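Local coordinates for protein UDP-glucose 6-dehydrogenase (Pyrobaculum islandicum, PDB 3VTF) that binds UDP-glucose and probably oxidises it to UDP-glucuronate in two NAD-dependent steps, at residues A[420-425]-A[435-440]. Numbering follows the deposited sequence.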
loop_
_atom_site.group_PDB
_atom_site.type_symbol
_atom_site.label_atom_id
_atom_site.label_comp_id
_atom_site.label_asym_id
_atom_site.label_seq_id
_atom_site.Cartn_x
_atom_site.Cartn_y
_atom_site.Cartn_z
ATOM N N GLY A 420 -31.823 6.234 18.979
ATOM C CA GLY A 420 -32.323 7.571 19.156
ATOM C C GLY A 420 -31.230 8.610 19.141
ATOM O O GLY A 420 -31.497 9.783 19.292
ATOM N N LYS A 421 -29.992 8.187 18.938
ATOM C CA LYS A 421 -28.903 9.174 19.017
ATOM C C LYS A 421 -28.439 9.553 17.604
ATOM O O LYS A 421 -28.719 8.852 16.635
ATOM C CB LYS A 421 -27.743 8.619 19.835
ATOM C CG LYS A 421 -28.084 8.366 21.329
ATOM C CD LYS A 421 -28.451 9.617 22.100
ATOM C CE LYS A 421 -29.048 9.215 23.421
ATOM N NZ LYS A 421 -29.350 10.484 24.125
ATOM N N VAL A 422 -27.738 10.673 17.507
ATOM C CA VAL A 422 -27.072 11.098 16.273
ATOM C C VAL A 422 -25.594 10.699 16.442
ATOM O O VAL A 422 -24.959 11.145 17.382
ATOM C CB VAL A 422 -27.174 12.616 16.092
ATOM C CG1 VAL A 422 -26.387 13.012 14.814
ATOM C CG2 VAL A 422 -28.685 12.992 16.007
ATOM N N VAL A 423 -25.092 9.797 15.585
ATOM C CA VAL A 423 -23.789 9.244 15.789
ATOM C C VAL A 423 -23.010 9.517 14.506
ATOM O O VAL A 423 -23.456 9.151 13.397
ATOM C CB VAL A 423 -23.856 7.730 15.985
ATOM C CG1 VAL A 423 -22.469 7.070 16.060
ATOM C CG2 VAL A 423 -24.684 7.385 17.217
ATOM N N VAL A 424 -21.809 10.062 14.691
ATOM C CA VAL A 424 -20.798 10.170 13.595
ATOM C C VAL A 424 -19.768 9.124 14.010
ATOM O O VAL A 424 -19.117 9.268 15.069
ATOM C CB VAL A 424 -20.213 11.590 13.534
ATOM C CG1 VAL A 424 -18.986 11.626 12.640
ATOM C CG2 VAL A 424 -21.279 12.595 13.009
ATOM N N ASP A 425 -19.694 8.049 13.245
ATOM C CA ASP A 425 -18.854 6.912 13.605
ATOM C C ASP A 425 -17.466 7.056 12.967
ATOM O O ASP A 425 -17.306 7.016 11.687
ATOM C CB ASP A 425 -19.500 5.649 13.049
ATOM C CG ASP A 425 -18.787 4.395 13.451
ATOM O OD1 ASP A 425 -17.739 4.475 14.122
ATOM O OD2 ASP A 425 -19.262 3.292 13.090
ATOM N N ALA A 435 -28.555 3.743 15.498
ATOM C CA ALA A 435 -28.757 5.173 15.837
ATOM C C ALA A 435 -29.879 5.810 15.062
ATOM O O ALA A 435 -30.178 5.330 13.987
ATOM C CB ALA A 435 -27.472 5.938 15.565
ATOM N N LYS A 436 -30.444 6.914 15.544
ATOM C CA LYS A 436 -31.448 7.656 14.706
ATOM C C LYS A 436 -30.815 8.189 13.417
ATOM O O LYS A 436 -31.378 8.125 12.329
ATOM C CB LYS A 436 -31.992 8.854 15.490
ATOM C CG LYS A 436 -33.029 9.671 14.654
ATOM C CD LYS A 436 -33.677 10.817 15.465
ATOM C CE LYS A 436 -32.767 11.990 15.756
ATOM N NZ LYS A 436 -32.185 12.019 17.136
ATOM N N ILE A 437 -29.634 8.794 13.565
ATOM C CA ILE A 437 -28.863 9.246 12.368
ATOM C C ILE A 437 -27.431 8.585 12.516
ATOM O O ILE A 437 -26.814 8.721 13.558
ATOM C CB ILE A 437 -28.831 10.768 12.291
ATOM C CG1 ILE A 437 -30.246 11.357 11.937
ATOM C CG2 ILE A 437 -27.884 11.223 11.192
ATOM C CD1 ILE A 437 -30.358 12.880 12.170
ATOM N N TYR A 438 -27.016 7.782 11.538
ATOM C CA TYR A 438 -25.707 7.178 11.522
ATOM C C TYR A 438 -24.921 7.839 10.369
ATOM O O TYR A 438 -25.320 7.688 9.193
ATOM C CB TYR A 438 -25.858 5.689 11.301
ATOM C CG TYR A 438 -24.505 4.986 11.243
ATOM C CD1 TYR A 438 -23.769 4.729 12.421
ATOM C CD2 TYR A 438 -23.946 4.653 10.000
ATOM C CE1 TYR A 438 -22.527 4.123 12.361
ATOM C CE2 TYR A 438 -22.665 4.086 9.932
ATOM C CZ TYR A 438 -22.001 3.778 11.150
ATOM O OH TYR A 438 -20.735 3.197 11.069
ATOM N N GLU A 439 -23.816 8.542 10.684
ATOM C CA GLU A 439 -22.934 9.013 9.643
ATOM C C GLU A 439 -21.547 8.317 9.804
ATOM O O GLU A 439 -20.852 8.628 10.709
ATOM C CB GLU A 439 -22.755 10.487 9.822
ATOM C CG GLU A 439 -23.959 11.335 9.449
ATOM C CD GLU A 439 -24.155 11.490 7.956
ATOM O OE1 GLU A 439 -23.303 11.000 7.148
ATOM O OE2 GLU A 439 -25.215 12.058 7.583
ATOM N N GLY A 440 -21.154 7.475 8.875
ATOM C CA GLY A 440 -19.762 6.970 8.859
ATOM C C GLY A 440 -18.834 8.102 8.421
ATOM O O GLY A 440 -19.166 8.912 7.533
#
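Val422 to Asp425 pairs in parallel with Ile437 to Gly440, the strand axes 13° apart. The ladder opens where Ile437 N donates to Lys421 O (3.2 Å), with Lys436 N adding a weak bond to the same oxygen. From there Val423 bonds through both its N and its O, to Ile437 O and Glu439 N, and Asp425 N continues it to Glu439 O at 2.8 Å; the pairing runs on to Val441.

On one face, Val422 CG1 lies 4.2 Å from Ile437 CB, the two side chains pointing the same way; Leu324 and Leu328 of helix 304-328 cover Val422. On the other, Val423 CG2 meets Ala435 CB at 3.5 Å. Farther along that face, Tyr438 has CG anti to its backbone N (chi1 179°), which runs the ring along the strand until OH donates to Asp425 OD2 at 2.5 Å. The carboxylate meets the ring's edge, its plane turned 72° from the ring, and uses its anti side.

Asp425 OD2 also accepts from Val429 N, and OD1 from Arg427 N. The carboxylate thus ties the outermost strand of the Rossmann-like UDP-binding domain to the turn carrying Arg427, which binds UDP-glucose; these donors would probably stabilise its negative charge.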